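Protein (adenylosuccinate lyase) (Thermotoga maritima, PDB 1C3C) catalyses two fumarate-releasing steps of de novo purine biosynthesis, the cleavage of SAICAR to AICAR and of adenylosuccinate to AMP. Local coordinates at residues Asp121-Val126 / Asn328-Met333; Asn50-Val55 / Gly77-Glu82; Gln354-Lys359 / Glu409-Ser414. One frame throughout, in Å; residues are numbered along the deposited sequence.

Interaction 1: residues Asp121-Val126 / Asn328-Met333; sequences DVLWEV and NVVRNM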
loop_
_atom_site.group_PDB
_atom_site.type_symbol
_atom_site.label_atom_id
_atom_site.label_comp_id
_atom_site.label_asym_id
_atom_site.label_seq_id
_atom_site.Cartn_x
_atom_site.Cartn_y
_atom_site.Cartn_z
ATOM N N ASP A 121 5.152 4.006 30.870
ATOM C CA ASP A 121 5.592 3.861 32.262
ATOM C C ASP A 121 6.529 2.652 32.399
ATOM O O ASP A 121 7.555 2.715 33.083
ATOM C CB ASP A 121 4.401 3.712 33.207
ATOM C CG ASP A 121 3.564 4.973 33.366
ATOM O OD1 ASP A 121 4.013 6.107 33.089
ATOM O OD2 ASP A 121 2.384 4.809 33.765
ATOM N N VAL A 122 6.163 1.547 31.766
ATOM C CA VAL A 122 6.988 0.335 31.789
ATOM C C VAL A 122 8.335 0.576 31.129
ATOM O O VAL A 122 9.388 0.151 31.641
ATOM C CB VAL A 122 6.240 -0.827 31.128
ATOM C CG1 VAL A 122 7.174 -1.987 30.794
ATOM C CG2 VAL A 122 5.113 -1.315 32.066
ATOM N N LEU A 123 8.318 1.238 29.970
ATOM C CA LEU A 123 9.577 1.548 29.285
ATOM C C LEU A 123 10.482 2.454 30.120
ATOM O O LEU A 123 11.696 2.183 30.134
ATOM C CB LEU A 123 9.269 2.197 27.932
ATOM C CG LEU A 123 8.657 1.222 26.895
ATOM C CD1 LEU A 123 7.976 1.984 25.759
ATOM C CD2 LEU A 123 9.749 0.365 26.264
ATOM N N TRP A 124 9.900 3.461 30.798
ATOM C CA TRP A 124 10.746 4.308 31.646
ATOM C C TRP A 124 11.369 3.487 32.773
ATOM O O TRP A 124 12.577 3.662 33.078
ATOM C CB TRP A 124 9.886 5.408 32.247
ATOM C CG TRP A 124 10.616 6.376 33.142
ATOM C CD1 TRP A 124 10.444 6.500 34.498
ATOM C CD2 TRP A 124 11.612 7.332 32.779
ATOM N NE1 TRP A 124 11.278 7.493 34.996
ATOM C CE2 TRP A 124 12.002 8.017 33.940
ATOM C CE3 TRP A 124 12.227 7.661 31.561
ATOM C CZ2 TRP A 124 12.981 9.012 33.924
ATOM C CZ3 TRP A 124 13.190 8.650 31.534
ATOM C CH2 TRP A 124 13.589 9.320 32.720
ATOM N N GLU A 125 10.568 2.635 33.425
ATOM C CA GLU A 125 11.085 1.771 34.505
ATOM C C GLU A 125 12.238 0.900 34.001
ATOM O O GLU A 125 13.259 0.784 34.670
ATOM C CB GLU A 125 9.966 0.884 35.073
ATOM C CG GLU A 125 10.275 0.083 36.317
ATOM C CD GLU A 125 9.185 -0.899 36.729
ATOM O OE1 GLU A 125 9.386 -1.721 37.670
ATOM O OE2 GLU A 125 8.086 -0.907 36.104
ATOM N N VAL A 126 12.071 0.260 32.837
ATOM C CA VAL A 126 13.088 -0.667 32.346
ATOM C C VAL A 126 14.293 0.119 31.881
ATOM O O VAL A 126 15.430 -0.268 32.188
ATOM C CB VAL A 126 12.512 -1.565 31.225
ATOM C CG1 VAL A 126 13.609 -2.354 30.471
ATOM C CG2 VAL A 126 11.481 -2.536 31.813
ATOM N N ASN A 328 3.630 -6.254 28.195
ATOM C CA ASN A 328 4.002 -7.451 28.992
ATOM C C ASN A 328 5.356 -7.985 28.547
ATOM O O ASN A 328 6.142 -8.406 29.403
ATOM C CB ASN A 328 2.939 -8.556 28.850
ATOM C CG ASN A 328 3.365 -9.766 29.681
ATOM O OD1 ASN A 328 3.804 -10.844 29.244
ATOM N ND2 ASN A 328 3.325 -9.543 30.991
ATOM N N VAL A 329 5.649 -8.002 27.239
ATOM C CA VAL A 329 6.994 -8.417 26.818
ATOM C C VAL A 329 8.080 -7.599 27.521
ATOM O O VAL A 329 9.021 -8.163 28.115
ATOM C CB VAL A 329 7.117 -8.296 25.280
ATOM C CG1 VAL A 329 8.562 -8.503 24.787
ATOM C CG2 VAL A 329 6.198 -9.370 24.685
ATOM N N VAL A 330 7.993 -6.269 27.485
ATOM C CA VAL A 330 9.101 -5.437 27.976
ATOM C C VAL A 330 9.120 -5.505 29.514
ATOM O O VAL A 330 10.188 -5.581 30.125
ATOM C CB VAL A 330 8.926 -3.976 27.526
ATOM C CG1 VAL A 330 9.992 -3.079 28.187
ATOM C CG2 VAL A 330 9.075 -3.897 26.010
ATOM N N ARG A 331 7.941 -5.538 30.123
ATOM C CA ARG A 331 7.854 -5.672 31.573
ATOM C C ARG A 331 8.552 -6.935 32.086
ATOM O O ARG A 331 9.230 -6.866 33.137
ATOM C CB ARG A 331 6.385 -5.699 32.045
ATOM C CG ARG A 331 6.332 -5.522 33.591
ATOM C CD ARG A 331 4.930 -5.847 34.044
ATOM N NE ARG A 331 3.816 -5.091 33.480
ATOM C CZ ARG A 331 3.402 -3.895 33.870
ATOM N NH1 ARG A 331 4.049 -3.243 34.843
ATOM N NH2 ARG A 331 2.345 -3.282 33.340
ATOM N N ASN A 332 8.341 -8.068 31.429
ATOM C CA ASN A 332 8.746 -9.365 31.991
ATOM C C ASN A 332 9.872 -10.031 31.226
ATOM O O ASN A 332 10.303 -11.143 31.605
ATOM C CB ASN A 332 7.512 -10.299 32.018
ATOM C CG ASN A 332 6.503 -9.764 33.044
ATOM O OD1 ASN A 332 6.871 -9.467 34.180
ATOM N ND2 ASN A 332 5.257 -9.586 32.630
ATOM N N MET A 333 10.409 -9.381 30.202
ATOM C CA MET A 333 11.516 -10.022 29.476
ATOM C C MET A 333 12.715 -10.198 30.428
ATOM O O MET A 333 12.994 -9.375 31.317
ATOM C CB MET A 333 11.935 -9.227 28.238
ATOM C CG MET A 333 12.501 -7.850 28.452
ATOM S SD MET A 333 12.835 -6.880 26.881
ATOM C CE MET A 333 13.420 -5.383 27.707
#
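Val330 sets its CG1 methyl among three side chains of segment 121-126, and this is the closely packed half of the contact. Val330 CG1 lies anti to the backbone N (chi1 173°), which carries it out from its own helix to 4.0 Å from Leu123 CD2. Val122 CG1 and Val126 CG2 meet the same methyl, and Val126 CG2 also rests 3.7 Å from the carbonyl oxygen of Val330. Met333, the first residue past helix 303-332 to leave the helical conformation, extends beyond CG so that Met333 CE lies 4.1 Å from Val126 CG1. The two helices run nearly parallel, with short-segment axes 9.4 Å apart and inclined at 24°, as expected for neighbours in the long helical bundle of the fumarase/aspartase superfamily. Leu123 continues this apolar layer onto Val153, Trp156 and Met160 of helix 149-173, while Met333 reaches Ile239 of helix 216-242. The solvent side is built differently. Arg331, bent at chi3 (-58°), folds its guanidinium over Val122, whose CG2 sits 3.4 Å above one face, displaced from the group's centre. Glu125 offers this charge only a distant counterpart, OE2 being 4.8 Å from Arg331 NH1, and its OE1 forms a salt bridge with Arg129. With an alanine for Val122, both methyls are gone, which would probably open a gap beside Val330 CG1 and uncover that face of the Arg331 guanidinium, freeing it to swing into solvent.

Interaction 2: residues Asn50-Val55 / Gly77-Glu82; sequences NAKIDV and GSMIGE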
loop_
_atom_site.group_PDB
_atom_site.type_symbol
_atom_site.label_atom_id
_atom_site.label_comp_id
_atom_site.label_asym_id
_atom_site.label_seq_id
_atom_site.Cartn_x
_atom_site.Cartn_y
_atom_site.Cartn_z
ATOM N N ASN A 50 -38.329 3.665 27.312
ATOM C CA ASN A 50 -38.999 2.678 26.484
ATOM C C ASN A 50 -38.057 2.044 25.452
ATOM O O ASN A 50 -38.254 0.944 24.938
ATOM C CB ASN A 50 -40.148 3.368 25.721
ATOM C CG ASN A 50 -41.373 3.649 26.593
ATOM O OD1 ASN A 50 -41.745 2.707 27.276
ATOM N ND2 ASN A 50 -41.970 4.842 26.430
ATOM N N ALA A 51 -36.999 2.775 25.091
ATOM C CA ALA A 51 -36.192 2.343 23.953
ATOM C C ALA A 51 -35.186 1.292 24.430
ATOM O O ALA A 51 -34.253 1.587 25.180
ATOM C CB ALA A 51 -35.474 3.502 23.283
ATOM N N LYS A 52 -35.425 0.062 24.030
ATOM C CA LYS A 52 -34.551 -1.040 24.414
ATOM C C LYS A 52 -33.786 -1.553 23.194
ATOM O O LYS A 52 -34.321 -1.568 22.084
ATOM C CB LYS A 52 -35.381 -2.207 24.939
ATOM C CG LYS A 52 -36.474 -1.854 25.937
ATOM C CD LYS A 52 -35.897 -1.284 27.222
ATOM C CE LYS A 52 -36.983 -1.158 28.289
ATOM N NZ LYS A 52 -36.561 -0.145 29.309
ATOM N N ILE A 53 -32.545 -1.981 23.417
ATOM C CA ILE A 53 -31.798 -2.561 22.303
ATOM C C ILE A 53 -32.215 -4.008 22.122
ATOM O O ILE A 53 -32.000 -4.803 23.038
ATOM C CB ILE A 53 -30.275 -2.431 22.559
ATOM C CG1 ILE A 53 -29.904 -0.937 22.700
ATOM C CG2 ILE A 53 -29.506 -3.077 21.421
ATOM C CD1 ILE A 53 -30.364 -0.074 21.533
ATOM N N ASP A 54 -32.820 -4.340 21.003
ATOM C CA ASP A 54 -33.213 -5.704 20.662
ATOM C C ASP A 54 -32.605 -6.053 19.301
ATOM O O ASP A 54 -33.152 -5.760 18.235
ATOM C CB ASP A 54 -34.738 -5.792 20.640
ATOM C CG ASP A 54 -35.297 -7.165 20.335
ATOM O OD1 ASP A 54 -34.535 -8.081 19.956
ATOM O OD2 ASP A 54 -36.537 -7.318 20.465
ATOM N N VAL A 55 -31.390 -6.598 19.351
ATOM C CA VAL A 55 -30.616 -6.830 18.135
ATOM C C VAL A 55 -31.379 -7.713 17.158
ATOM O O VAL A 55 -31.409 -7.445 15.950
ATOM C CB VAL A 55 -29.228 -7.443 18.417
ATOM C CG1 VAL A 55 -28.520 -7.709 17.101
ATOM C CG2 VAL A 55 -28.387 -6.517 19.298
ATOM N N GLY A 77 -39.242 2.778 17.048
ATOM C CA GLY A 77 -40.569 3.387 16.880
ATOM C C GLY A 77 -41.662 2.489 17.424
ATOM O O GLY A 77 -42.592 3.006 18.058
ATOM N N SER A 78 -41.561 1.195 17.311
ATOM C CA SER A 78 -42.526 0.219 17.759
ATOM C C SER A 78 -42.567 0.103 19.278
ATOM O O SER A 78 -43.472 -0.541 19.833
ATOM C CB SER A 78 -42.254 -1.155 17.127
ATOM O OG SER A 78 -41.200 -1.843 17.791
ATOM N N MET A 79 -41.605 0.667 19.991
ATOM C CA MET A 79 -41.543 0.639 21.433
ATOM C C MET A 79 -41.936 1.957 22.101
ATOM O O MET A 79 -42.107 1.998 23.325
ATOM C CB MET A 79 -40.094 0.337 21.868
ATOM C CG MET A 79 -39.500 -0.975 21.360
ATOM S SD MET A 79 -37.680 -1.117 21.830
ATOM C CE MET A 79 -37.222 -2.186 20.474
ATOM N N ILE A 80 -41.982 3.059 21.328
ATOM C CA ILE A 80 -42.088 4.364 21.985
ATOM C C ILE A 80 -43.409 5.069 21.720
ATOM O O ILE A 80 -43.532 6.224 22.164
ATOM C CB ILE A 80 -40.897 5.301 21.606
ATOM C CG1 ILE A 80 -40.846 5.567 20.087
ATOM C CG2 ILE A 80 -39.587 4.644 22.074
ATOM C CD1 ILE A 80 -39.795 6.635 19.737
ATOM N N GLY A 81 -44.366 4.424 21.080
ATOM C CA GLY A 81 -45.718 5.018 21.000
ATOM C C GLY A 81 -45.731 6.327 20.205
ATOM O O GLY A 81 -45.021 6.464 19.202
ATOM N N GLU A 82 -46.494 7.316 20.660
ATOM C CA GLU A 82 -46.677 8.562 19.900
ATOM C C GLU A 82 -45.428 9.438 19.913
ATOM O O GLU A 82 -45.294 10.389 19.134
ATOM C CB GLU A 82 -47.818 9.412 20.469
ATOM C CG GLU A 82 -49.142 8.684 20.576
ATOM C CD GLU A 82 -49.944 8.605 19.304
ATOM O OE1 GLU A 82 -49.388 8.656 18.185
ATOM O OE2 GLU A 82 -51.200 8.494 19.403
HETATM O O HOH W 1 -41.959 7.086 24.359
#
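This is a partly buried contact between a connecting loop and a helix end, far from the centre of the chain: the turn from helix 43-50 to helix 55-65 packs against the end of helix 68-80, mainly through Met79. Its CG lies anti to the carbonyl carbon (chi1 -59°) and the chain is extended beyond it, so that the sulfur is delivered to the backbone of Lys52. There the amide N-H of Lys52 makes a weak hydrogen bond to Met79 SD, 3.4 Å long and fairly straight at 162°. The methyl carries on along the loop, with Met79 CE 3.4 Å from Lys52 O and Asp54 CB at the looser distance of 4.4 Å from Met79 CE. Leu57 and Phe58 of helix 55-65 also touch Met79, so its side chain contacts both the loop and the helix that follows. These elements belong to the helical N-terminal part of the lyase fold, and the loop ends in an N-cap: Asp54, right before helix 55-65, accepts the backbone N-H of Leu57 with OD1. Toward the start of the loop the packing is made by aliphatic carbons, against both backbone and side chain. Asn50 CB approaches the carbonyl oxygen of Met79 to 3.4 Å and lies near Ile80 CG2, which also reaches Ala51 CB at 4.4 Å. Ala51 also touches Leu23 of helix 15-35. A water completes the join, accepting from Asn50 ND2 at 3.1 Å and donating to Ile80 O at 2.8 Å, so that the link between side-chain amide and main-chain carbonyl passes through one molecule.

Interaction 3: residues Gln354-Lys359 / Glu409-Ser414; sequences QRVLLK and ELFDIS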
loop_
_atom_site.group_PDB
_atom_site.type_symbol
_atom_site.label_atom_id
_atom_site.label_comp_id
_atom_site.label_asym_id
_atom_site.label_seq_id
_atom_site.Cartn_x
_atom_site.Cartn_y
_atom_site.Cartn_z
ATOM N N GLN A 354 39.068 2.647 16.654
ATOM C CA GLN A 354 39.140 4.072 16.303
ATOM C C GLN A 354 39.867 4.902 17.366
ATOM O O GLN A 354 40.565 5.855 17.005
ATOM C CB GLN A 354 37.764 4.647 16.022
ATOM C CG GLN A 354 37.712 6.048 15.463
ATOM C CD GLN A 354 38.396 6.271 14.134
ATOM O OE1 GLN A 354 38.656 5.376 13.315
ATOM N NE2 GLN A 354 38.727 7.539 13.850
ATOM N N ARG A 355 39.713 4.579 18.651
ATOM C CA ARG A 355 40.509 5.307 19.656
ATOM C C ARG A 355 42.003 5.060 19.456
ATOM O O ARG A 355 42.785 6.015 19.633
ATOM C CB ARG A 355 40.091 4.859 21.062
ATOM C CG ARG A 355 38.599 5.138 21.305
ATOM C CD ARG A 355 38.379 5.380 22.805
ATOM N NE ARG A 355 39.005 6.636 23.222
ATOM C CZ ARG A 355 39.389 6.952 24.436
ATOM N NH1 ARG A 355 39.928 8.156 24.690
ATOM N NH2 ARG A 355 39.221 6.095 25.427
ATOM N N VAL A 356 42.369 3.813 19.166
ATOM C CA VAL A 356 43.803 3.524 18.948
ATOM C C VAL A 356 44.293 4.315 17.743
ATOM O O VAL A 356 45.348 4.970 17.796
ATOM C CB VAL A 356 44.071 2.022 18.795
ATOM C CG1 VAL A 356 45.546 1.736 18.481
ATOM C CG2 VAL A 356 43.699 1.256 20.071
ATOM N N LEU A 357 43.583 4.286 16.623
ATOM C CA LEU A 357 43.967 5.011 15.429
ATOM C C LEU A 357 44.215 6.493 15.733
ATOM O O LEU A 357 45.238 7.076 15.359
ATOM C CB LEU A 357 42.901 4.902 14.332
ATOM C CG LEU A 357 43.405 5.103 12.893
ATOM C CD1 LEU A 357 42.354 4.666 11.880
ATOM C CD2 LEU A 357 43.709 6.555 12.599
ATOM N N LEU A 358 43.257 7.124 16.392
ATOM C CA LEU A 358 43.358 8.521 16.756
ATOM C C LEU A 358 44.521 8.821 17.686
ATOM O O LEU A 358 45.160 9.861 17.444
ATOM C CB LEU A 358 42.033 9.043 17.337
ATOM C CG LEU A 358 40.922 8.889 16.275
ATOM C CD1 LEU A 358 39.577 9.336 16.795
ATOM C CD2 LEU A 358 41.297 9.641 14.993
ATOM N N LYS A 359 44.794 7.955 18.645
ATOM C CA LYS A 359 45.928 8.195 19.539
ATOM C C LYS A 359 47.243 8.182 18.757
ATOM O O LYS A 359 48.121 9.023 18.977
ATOM C CB LYS A 359 45.960 7.155 20.644
ATOM C CG LYS A 359 47.089 7.262 21.659
ATOM C CD LYS A 359 47.182 8.621 22.307
ATOM C CE LYS A 359 46.269 8.839 23.489
ATOM N NZ LYS A 359 46.949 9.751 24.481
ATOM N N GLU A 409 44.101 2.646 28.715
ATOM C CA GLU A 409 42.916 3.456 29.017
ATOM C C GLU A 409 42.068 3.673 27.773
ATOM O O GLU A 409 40.891 4.003 27.923
ATOM C CB GLU A 409 43.422 4.742 29.657
ATOM C CG GLU A 409 44.050 5.663 28.626
ATOM C CD GLU A 409 44.814 6.815 29.197
ATOM O OE1 GLU A 409 44.820 7.036 30.471
ATOM O OE2 GLU A 409 45.292 7.764 28.564
ATOM N N LEU A 410 42.570 3.363 26.588
ATOM C CA LEU A 410 41.735 3.403 25.368
ATOM C C LEU A 410 40.719 2.281 25.333
ATOM O O LEU A 410 39.804 2.309 24.514
ATOM C CB LEU A 410 42.631 3.347 24.125
ATOM C CG LEU A 410 43.654 4.490 24.000
ATOM C CD1 LEU A 410 44.482 4.336 22.730
ATOM C CD2 LEU A 410 42.982 5.853 24.057
ATOM N N PHE A 411 40.879 1.255 26.164
ATOM C CA PHE A 411 39.989 0.100 26.204
ATOM C C PHE A 411 38.937 0.235 27.287
ATOM O O PHE A 411 38.224 -0.698 27.689
ATOM C CB PHE A 411 40.887 -1.163 26.350
ATOM C CG PHE A 411 41.628 -1.414 25.059
ATOM C CD1 PHE A 411 42.748 -0.704 24.693
ATOM C CD2 PHE A 411 41.158 -2.366 24.156
ATOM C CE1 PHE A 411 43.399 -0.890 23.487
ATOM C CE2 PHE A 411 41.805 -2.580 22.962
ATOM C CZ PHE A 411 42.932 -1.855 22.587
ATOM N N ASP A 412 38.773 1.436 27.844
ATOM C CA ASP A 412 37.814 1.731 28.892
ATOM C C ASP A 412 36.408 1.962 28.359
ATOM O O ASP A 412 36.187 2.876 27.546
ATOM C CB ASP A 412 38.308 3.064 29.470
ATOM C CG ASP A 412 38.246 3.164 30.955
ATOM O OD1 ASP A 412 37.337 2.498 31.478
ATOM O OD2 ASP A 412 39.095 3.911 31.511
ATOM N N ILE A 413 35.426 1.223 28.837
ATOM C CA ILE A 413 34.022 1.427 28.425
ATOM C C ILE A 413 33.467 2.738 28.918
ATOM O O ILE A 413 32.531 3.327 28.361
ATOM C CB ILE A 413 33.142 0.257 28.926
ATOM C CG1 ILE A 413 33.588 -0.895 27.997
ATOM C CG2 ILE A 413 31.651 0.428 28.757
ATOM C CD1 ILE A 413 32.971 -2.256 28.256
ATOM N N SER A 414 34.036 3.273 29.999
ATOM C CA SER A 414 33.544 4.519 30.565
ATOM C C SER A 414 33.620 5.695 29.611
ATOM O O SER A 414 32.770 6.589 29.678
ATOM C CB SER A 414 34.285 4.781 31.897
ATOM O OG SER A 414 35.567 5.339 31.626
HETATM O O HOH W 2 37.550 3.677 25.522
HETATM O O HOH W 3 39.166 6.243 28.560
#
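Helix 353-362 meets the bend that follows helix 404-409, the CA atoms of Arg355 and Leu410 coming within 6.1 Å of each other. The bend is a type I beta turn from Glu409 to Asp412, closed by a weak hydrogen bond from Asp412 N to Glu409 O. Both segments belong to the adenylosuccinate lyase C-terminal region, a small helical domain, and the contact joins helix 353-362 to the turn after helix 404-409. Leu410 is the main wedge. With CG anti to the carbonyl carbon (chi1 -59°), its two methyls divide between neighbouring parts of the helix. Leu410 CD1 lies 3.8 Å from Lys359 CB and also packs on Val356, both at its CA and at CG2. The other methyl, CD2, stands 3.8 Å above the centre of the Arg355 guanidinium, covering one face of this flat group. Val356 CG2 turns in addition to Phe411, whose CE1 it approaches to 4.0 Å. The two are part of a larger apolar cluster: Val356 also touches Phe388 and Leu392 of helix 388-393, and Phe411 packs on Leu389 and Leu392 of the same helix. The polar side of the contact is carried by Arg355, which also makes a cation-pi contact with Tyr415. Its chain bends at chi3 (68°), bringing NH2 to the backbone of Glu409 and Leu410. Two waters lie at the guanidinium edge, in its plane, and both accept from NH2. One of them donates to Glu409 O; the other, 2.9 Å from Arg355 NH2, donates to Leu410 O and, at 2.6 Å, to Asp412 O.

From the N terminus, interaction 2 comes first: it closes a short, almost wholly helical excursion through helix 55-65 and into helix 68-80. The next helix in the chain, 93-129, carries the first half of interaction 1, which spans some two hundred residues before helix 303-332 returns alongside and so ties early and late helices of the central bundle together. Interaction 3 then closes a loop of about fifty residues within the C-terminal region. The three loops follow in series, none enclosing or crossing another. Interactions 2 and 3 lie on opposite sides of the chain's centre, their centres about 79 Å apart, whereas interaction 1 is much closer to that centre.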